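Local atomic coordinates of exopolyphosphatase (Aquifex aeolicus, PDB entry 1T6C), a protein that probably hydrolyses phosphoanhydride bonds of inorganic polyphosphate or guanosine pentaphosphate, as a calcium-binding member of the Ppx/GppA phosphatase family. Residues F248-R259 with A271-L282. Numbering follows the deposited sequence.
Sequences FDTFKEIPSEER and AKVILAGIGIFL
Phe-248 and Ile-278 face each other with CA atoms 6.1 Å apart, and the backbones close to 4.7 Å between the CA atoms of Ser-256 and Lys-272, just past the connection 252-255. Phe-248 is a knob among Leu-275, Ile-278, Gly-279 and Leu-282. A chi1 of -170° swings its ring away from its own N and lays one face against Leu-275 CD1, 3.6 Å from the centroid and 17° off the normal, a CH-pi contact; Ile-278 CG2 lies at the edge. The other branch of Ile-278 ends in CD1, which meets Phe-251 CD1 at 3.6 Å. These helices belong to the actin-like fold, in the half built on the sheet containing strand 139-146; Phe-191 and Phe-192 of helix 185-199 also pack here. Arg-259, extended from CG to NE, lays its buried guanidinium between the turn 251-254 and the start of 271-282: NH1 donates to Ala-271 O (2.8 Å, 159°), in both the guanidinium and carbonyl planes, and weakly to Lys-272 O. On the loop side, NE donates to Ile-254 O at 2.9 Å, while NH2 bonds weakly to Phe-251 O and Ile-254 O. Without the guanidinium, as with an alanine in its place, the carbonyls of Ala-271 and Ile-254 would probably lose this donor and the turn its tie to 271-282. Water 1 links NH2 of Arg-259 to Lys-272 O.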
ATOM      1  N   PHE A 248      -7.550 -11.643 -14.571  1.00 11.35           N
ATOM      2  CA  PHE A 248      -6.365 -11.453 -15.390  1.00 10.52           C
ATOM      3  C   PHE A 248      -6.698 -11.671 -16.874  1.00 11.79           C
ATOM      4  O   PHE A 248      -6.386 -10.863 -17.727  1.00 11.20           O
ATOM      5  CB  PHE A 248      -5.207 -12.364 -14.958  1.00 11.40           C
ATOM      6  CG  PHE A 248      -3.924 -12.004 -15.635  1.00 11.29           C
ATOM      7  CD1 PHE A 248      -3.052 -11.087 -15.063  1.00 11.14           C
ATOM      8  CD2 PHE A 248      -3.601 -12.530 -16.871  1.00 13.10           C
ATOM      9  CE1 PHE A 248      -1.889 -10.682 -15.722  1.00 11.38           C
ATOM     10  CE2 PHE A 248      -2.454 -12.158 -17.497  1.00 12.12           C
ATOM     11  CZ  PHE A 248      -1.595 -11.226 -16.922  1.00 11.67           C
ATOM     12  N   ASP A 249      -7.391 -12.758 -17.165  1.00 12.57           N
ATOM     13  CA  ASP A 249      -7.748 -13.076 -18.533  1.00 13.80           C
ATOM     14  C   ASP A 249      -8.702 -12.045 -19.155  1.00 13.44           C
ATOM     15  O   ASP A 249      -8.622 -11.768 -20.355  1.00 14.52           O
ATOM     16  CB  ASP A 249      -8.347 -14.470 -18.598  1.00 14.64           C
ATOM     17  CG  ASP A 249      -7.322 -15.557 -18.366  1.00 18.75           C
ATOM     18  OD1 ASP A 249      -6.078 -15.321 -18.411  1.00 20.31           O
ATOM     19  OD2 ASP A 249      -7.721 -16.697 -18.054  1.00 22.63           O
ATOM     20  N   THR A 250      -9.547 -11.428 -18.336  1.00 13.04           N
ATOM     21  CA  THR A 250     -10.462 -10.393 -18.774  1.00 13.28           C
ATOM     22  C   THR A 250      -9.689  -9.148 -19.134  1.00 12.26           C
ATOM     23  O   THR A 250      -9.815  -8.610 -20.235  1.00 12.37           O
ATOM     24  CB  THR A 250     -11.460 -10.104 -17.635  1.00 14.09           C
ATOM     25  OG1 THR A 250     -12.331 -11.237 -17.503  1.00 17.05           O
ATOM     26  CG2 THR A 250     -12.370  -8.953 -17.918  1.00 13.71           C
ATOM     27  N   PHE A 251      -8.846  -8.695 -18.221  1.00 12.08           N
ATOM     28  CA  PHE A 251      -8.135  -7.435 -18.465  1.00 11.29           C
ATOM     29  C   PHE A 251      -7.089  -7.559 -19.561  1.00 12.20           C
ATOM     30  O   PHE A 251      -6.812  -6.601 -20.266  1.00 12.56           O
ATOM     31  CB  PHE A 251      -7.528  -6.894 -17.172  1.00 11.94           C
ATOM     32  CG  PHE A 251      -8.511  -6.203 -16.322  1.00 12.20           C
ATOM     33  CD1 PHE A 251      -8.969  -6.768 -15.172  1.00 12.75           C
ATOM     34  CD2 PHE A 251      -9.026  -4.979 -16.716  1.00 14.87           C
ATOM     35  CE1 PHE A 251      -9.905  -6.087 -14.377  1.00 14.23           C
ATOM     36  CE2 PHE A 251      -9.988  -4.341 -15.961  1.00 14.35           C
ATOM     37  CZ  PHE A 251     -10.415  -4.895 -14.786  1.00 13.14           C
ATOM     38  N   LYS A 252      -6.536  -8.743 -19.791  1.00 12.74           N
ATOM     39  CA  LYS A 252      -5.543  -8.894 -20.840  1.00 12.73           C
ATOM     40  C   LYS A 252      -6.148  -8.728 -22.239  1.00 13.47           C
ATOM     41  O   LYS A 252      -5.404  -8.565 -23.177  1.00 14.05           O
ATOM     42  CB  LYS A 252      -4.753 -10.202 -20.658  1.00 15.04           C
ATOM     43  CG  LYS A 252      -5.417 -11.440 -21.174  1.00 16.43           C
ATOM     44  CD  LYS A 252      -4.500 -12.659 -20.893  1.00 20.60           C
ATOM     45  CE  LYS A 252      -5.075 -13.932 -21.473  1.00 24.65           C
ATOM     46  NZ  LYS A 252      -4.190 -15.111 -21.191  1.00 26.22           N
ATOM     47  N   GLU A 253      -7.470  -8.737 -22.355  1.00 13.48           N
ATOM     48  CA  GLU A 253      -8.168  -8.554 -23.628  1.00 15.03           C
ATOM     49  C   GLU A 253      -8.732  -7.153 -23.800  1.00 13.85           C
ATOM     50  O   GLU A 253      -9.397  -6.867 -24.813  1.00 14.45           O
ATOM     51  CB  GLU A 253      -9.337  -9.536 -23.718  1.00 16.34           C
ATOM     52  CG  GLU A 253      -8.940 -10.987 -23.644  1.00 24.31           C
ATOM     53  CD  GLU A 253      -8.001 -11.445 -24.763  1.00 31.32           C
ATOM     54  OE1 GLU A 253      -7.183 -12.387 -24.490  1.00 36.14           O
ATOM     55  OE2 GLU A 253      -8.059 -10.880 -25.906  1.00 34.30           O
ATOM     56  N   ILE A 254      -8.483  -6.264 -22.834  1.00 11.87           N
ATOM     57  CA  ILE A 254      -9.069  -4.924 -22.858  1.00 12.37           C
ATOM     58  C   ILE A 254      -7.982  -3.867 -22.945  1.00 11.58           C
ATOM     59  O   ILE A 254      -7.128  -3.781 -22.053  1.00 11.38           O
ATOM     60  CB  ILE A 254      -9.960  -4.634 -21.618  1.00 11.81           C
ATOM     61  CG1 ILE A 254     -11.028  -5.741 -21.434  1.00 14.20           C
ATOM     62  CG2 ILE A 254     -10.595  -3.216 -21.757  1.00 12.82           C
ATOM     63  CD1 ILE A 254     -11.808  -5.649 -20.124  1.00 15.05           C
ATOM     64  N   PRO A 255      -8.014  -3.014 -23.976  1.00 11.80           N
ATOM     65  CA  PRO A 255      -7.082  -1.897 -24.037  1.00 12.23           C
ATOM     66  C   PRO A 255      -7.235  -1.005 -22.802  1.00 12.40           C
ATOM     67  O   PRO A 255      -8.329  -0.809 -22.306  1.00 12.49           O
ATOM     68  CB  PRO A 255      -7.506  -1.157 -25.304  1.00 13.49           C
ATOM     69  CG  PRO A 255      -8.312  -2.108 -26.099  1.00 14.12           C
ATOM     70  CD  PRO A 255      -8.952  -3.005 -25.113  1.00 12.43           C
ATOM     71  N   SER A 256      -6.131  -0.445 -22.334  1.00 12.55           N
ATOM     72  CA  SER A 256      -6.132   0.281 -21.069  1.00 12.93           C
ATOM     73  C   SER A 256      -7.183   1.385 -21.007  1.00 13.19           C
ATOM     74  O   SER A 256      -7.838   1.551 -19.983  1.00 13.33           O
ATOM     75  CB  SER A 256      -4.752   0.860 -20.734  1.00 13.44           C
ATOM     76  OG  SER A 256      -4.327   1.829 -21.677  1.00 14.59           O
ATOM     77  N   GLU A 257      -7.346   2.126 -22.099  1.00 13.06           N
ATOM     78  CA  GLU A 257      -8.285   3.243 -22.134  1.00 14.57           C
ATOM     79  C   GLU A 257      -9.744   2.827 -22.004  1.00 15.13           C
ATOM     80  O   GLU A 257     -10.583   3.648 -21.624  1.00 16.68           O
ATOM     81  CB  GLU A 257      -8.109   4.076 -23.412  1.00 15.53           C
ATOM     82  CG  GLU A 257      -6.679   4.447 -23.757  1.00 18.51           C
ATOM     83  CD  GLU A 257      -6.055   3.550 -24.816  1.00 20.49           C
ATOM     84  OE1 GLU A 257      -6.288   2.316 -24.778  1.00 15.87           O
ATOM     85  OE2 GLU A 257      -5.331   4.087 -25.687  1.00 23.26           O
ATOM     86  N   GLU A 258     -10.041   1.546 -22.245  1.00 13.42           N
ATOM     87  CA  GLU A 258     -11.382   0.998 -22.146  1.00 14.12           C
ATOM     88  C   GLU A 258     -11.663   0.394 -20.782  1.00 12.75           C
ATOM     89  O   GLU A 258     -12.799   0.185 -20.422  1.00 12.81           O
ATOM     90  CB  GLU A 258     -11.532  -0.053 -23.260  1.00 13.93           C
ATOM     91  CG  GLU A 258     -12.821  -0.826 -23.298  1.00 17.08           C
ATOM     92  CD  GLU A 258     -14.054  -0.015 -23.636  1.00 21.76           C
ATOM     93  OE1 GLU A 258     -13.928   1.154 -24.110  1.00 23.48           O
ATOM     94  OE2 GLU A 258     -15.158  -0.572 -23.400  1.00 23.59           O
ATOM     95  N   ARG A 259     -10.617   0.118 -20.000  1.00 11.80           N
ATOM     96  CA  ARG A 259     -10.791  -0.647 -18.777  1.00 12.08           C
ATOM     97  C   ARG A 259     -11.711   0.065 -17.776  1.00 12.79           C
ATOM     98  O   ARG A 259     -12.561  -0.591 -17.195  1.00 14.92           O
ATOM     99  CB  ARG A 259      -9.445  -0.995 -18.147  1.00 11.50           C
ATOM    100  CG  ARG A 259      -8.685  -2.000 -18.947  1.00 11.44           C
ATOM    101  CD  ARG A 259      -7.312  -2.298 -18.394  1.00 12.63           C
ATOM    102  NE  ARG A 259      -6.610  -3.241 -19.256  1.00 10.87           N
ATOM    103  CZ  ARG A 259      -5.306  -3.465 -19.221  1.00 11.75           C
ATOM    104  NH1 ARG A 259      -4.551  -2.850 -18.319  1.00 10.93           N
ATOM    105  NH2 ARG A 259      -4.755  -4.352 -20.056  1.00 12.37           N
ATOM    106  N   ALA A 271      -5.580   2.210 -14.641  1.00 13.01           N
ATOM    107  CA  ALA A 271      -6.147   1.313 -15.643  1.00 12.36           C
ATOM    108  C   ALA A 271      -5.083   0.551 -16.444  1.00 13.12           C
ATOM    109  O   ALA A 271      -5.235  -0.659 -16.678  1.00 13.97           O
ATOM    110  CB  ALA A 271      -7.059   2.094 -16.565  1.00 12.84           C
ATOM    111  N   LYS A 272      -3.998   1.220 -16.835  1.00 12.44           N
ATOM    112  CA  LYS A 272      -2.950   0.524 -17.607  1.00 12.56           C
ATOM    113  C   LYS A 272      -2.163  -0.482 -16.755  1.00 12.52           C
ATOM    114  O   LYS A 272      -1.950  -1.635 -17.176  1.00 11.35           O
ATOM    115  CB  LYS A 272      -2.021   1.528 -18.276  1.00 13.64           C
ATOM    116  CG  LYS A 272      -1.075   0.911 -19.274  1.00 16.34           C
ATOM    117  CD  LYS A 272      -0.773   1.920 -20.364  1.00 22.78           C
ATOM    118  CE  LYS A 272       0.613   1.799 -20.811  1.00 27.12           C
ATOM    119  NZ  LYS A 272       0.839   2.787 -21.882  1.00 28.00           N
ATOM    120  N   VAL A 273      -1.773  -0.079 -15.553  1.00 10.89           N
ATOM    121  CA  VAL A 273      -0.984  -0.972 -14.692  1.00 11.57           C
ATOM    122  C   VAL A 273      -1.714  -2.070 -13.931  1.00 11.60           C
ATOM    123  O   VAL A 273      -1.048  -2.949 -13.383  1.00 10.26           O
ATOM    124  CB  VAL A 273      -0.122  -0.176 -13.676  1.00 11.82           C
ATOM    125  CG1 VAL A 273       0.761   0.820 -14.407  1.00 13.93           C
ATOM    126  CG2 VAL A 273      -1.015   0.498 -12.641  1.00 13.27           C
ATOM    127  N   ILE A 274      -3.051  -2.053 -13.900  1.00 11.48           N
ATOM    128  CA  ILE A 274      -3.784  -3.028 -13.092  1.00 11.89           C
ATOM    129  C   ILE A 274      -3.491  -4.436 -13.536  1.00 10.77           C
ATOM    130  O   ILE A 274      -3.430  -5.316 -12.674  1.00  9.98           O
ATOM    131  CB  ILE A 274      -5.314  -2.735 -13.046  1.00 12.50           C
ATOM    132  CG1 ILE A 274      -5.935  -3.570 -11.914  1.00 14.66           C
ATOM    133  CG2 ILE A 274      -5.970  -2.925 -14.405  1.00 13.64           C
ATOM    134  CD1 ILE A 274      -7.379  -3.225 -11.696  1.00 18.36           C
ATOM    135  N   LEU A 275      -3.253  -4.685 -14.828  1.00  9.62           N
ATOM    136  CA  LEU A 275      -3.026  -6.071 -15.270  1.00  9.50           C
ATOM    137  C   LEU A 275      -1.766  -6.670 -14.615  1.00  9.26           C
ATOM    138  O   LEU A 275      -1.766  -7.797 -14.109  1.00 10.09           O
ATOM    139  CB  LEU A 275      -2.926  -6.133 -16.804  1.00  9.63           C
ATOM    140  CG  LEU A 275      -2.765  -7.537 -17.382  1.00 10.66           C
ATOM    141  CD1 LEU A 275      -4.027  -8.384 -17.131  1.00 12.39           C
ATOM    142  CD2 LEU A 275      -2.423  -7.469 -18.870  1.00 12.18           C
ATOM    143  N   ALA A 276      -0.690  -5.916 -14.587  1.00  9.56           N
ATOM    144  CA  ALA A 276       0.554  -6.314 -13.932  1.00  9.41           C
ATOM    145  C   ALA A 276       0.333  -6.578 -12.476  1.00  9.20           C
ATOM    146  O   ALA A 276       0.875  -7.553 -11.927  1.00 10.06           O
ATOM    147  CB  ALA A 276       1.668  -5.236 -14.119  1.00  9.70           C
ATOM    148  N   GLY A 277      -0.455  -5.732 -11.815  1.00  9.10           N
ATOM    149  CA  GLY A 277      -0.789  -5.950 -10.425  1.00  9.59           C
ATOM    150  C   GLY A 277      -1.500  -7.263 -10.221  1.00  9.56           C
ATOM    151  O   GLY A 277      -1.192  -8.002  -9.303  1.00  9.01           O
ATOM    152  N   ILE A 278      -2.500  -7.529 -11.054  1.00  8.94           N
ATOM    153  CA  ILE A 278      -3.261  -8.773 -10.918  1.00  9.22           C
ATOM    154  C   ILE A 278      -2.316  -9.952 -11.091  1.00  8.68           C
ATOM    155  O   ILE A 278      -2.405 -10.932 -10.350  1.00  9.49           O
ATOM    156  CB  ILE A 278      -4.395  -8.831 -11.936  1.00  9.77           C
ATOM    157  CG1 ILE A 278      -5.425  -7.747 -11.668  1.00 11.02           C
ATOM    158  CG2 ILE A 278      -5.099 -10.181 -11.855  1.00 10.52           C
ATOM    159  CD1 ILE A 278      -6.384  -7.560 -12.835  1.00 12.30           C
ATOM    160  N   GLY A 279      -1.382  -9.870 -12.023  1.00  8.59           N
ATOM    161  CA  GLY A 279      -0.425 -10.944 -12.276  1.00  9.06           C
ATOM    162  C   GLY A 279       0.471 -11.275 -11.101  1.00  8.86           C
ATOM    163  O   GLY A 279       0.770 -12.464 -10.853  1.00 10.29           O
ATOM    164  N   ILE A 280       0.875 -10.254 -10.342  1.00  9.32           N
ATOM    165  CA  ILE A 280       1.681 -10.471  -9.169  1.00  8.50           C
ATOM    166  C   ILE A 280       0.923 -11.362  -8.202  1.00  9.06           C
ATOM    167  O   ILE A 280       1.483 -12.302  -7.656  1.00 10.02           O
ATOM    168  CB  ILE A 280       2.071  -9.129  -8.460  1.00  9.17           C
ATOM    169  CG1 ILE A 280       3.083  -8.366  -9.299  1.00  9.48           C
ATOM    170  CG2 ILE A 280       2.600  -9.432  -7.027  1.00 10.76           C
ATOM    171  CD1 ILE A 280       3.356  -6.971  -8.755  1.00 10.40           C
ATOM    172  N   PHE A 281      -0.339 -11.064  -7.963  1.00  9.38           N
ATOM    173  CA  PHE A 281      -1.120 -11.874  -7.009  1.00  9.67           C
ATOM    174  C   PHE A 281      -1.402 -13.251  -7.557  1.00  9.84           C
ATOM    175  O   PHE A 281      -1.380 -14.220  -6.790  1.00 10.10           O
ATOM    176  CB  PHE A 281      -2.413 -11.168  -6.649  1.00  9.70           C
ATOM    177  CG  PHE A 281      -2.193 -10.003  -5.723  1.00  9.03           C
ATOM    178  CD1 PHE A 281      -2.108  -8.711  -6.220  1.00 10.73           C
ATOM    179  CD2 PHE A 281      -1.987 -10.212  -4.374  1.00 10.84           C
ATOM    180  CE1 PHE A 281      -1.845  -7.664  -5.364  1.00  9.83           C
ATOM    181  CE2 PHE A 281      -1.708  -9.149  -3.525  1.00 10.33           C
ATOM    182  CZ  PHE A 281      -1.657  -7.901  -4.014  1.00  9.64           C
ATOM    183  N   LEU A 282      -1.645 -13.366  -8.856  1.00 10.47           N
ATOM    184  CA  LEU A 282      -1.965 -14.681  -9.467  1.00 10.99           C
ATOM    185  C   LEU A 282      -0.732 -15.583  -9.339  1.00 11.82           C
ATOM    186  O   LEU A 282      -0.816 -16.729  -8.845  1.00 12.14           O
ATOM    187  CB  LEU A 282      -2.377 -14.475 -10.932  1.00 11.88           C
ATOM    188  CG  LEU A 282      -2.811 -15.745 -11.655  1.00 13.26           C
ATOM    189  CD1 LEU A 282      -4.151 -16.228 -11.081  1.00 16.62           C
ATOM    190  CD2 LEU A 282      -2.880 -15.422 -13.148  1.00 15.66           C
TER
HETATM  191  O   HOH W   1      -1.983  -4.067 -19.327  1.00 14.63           O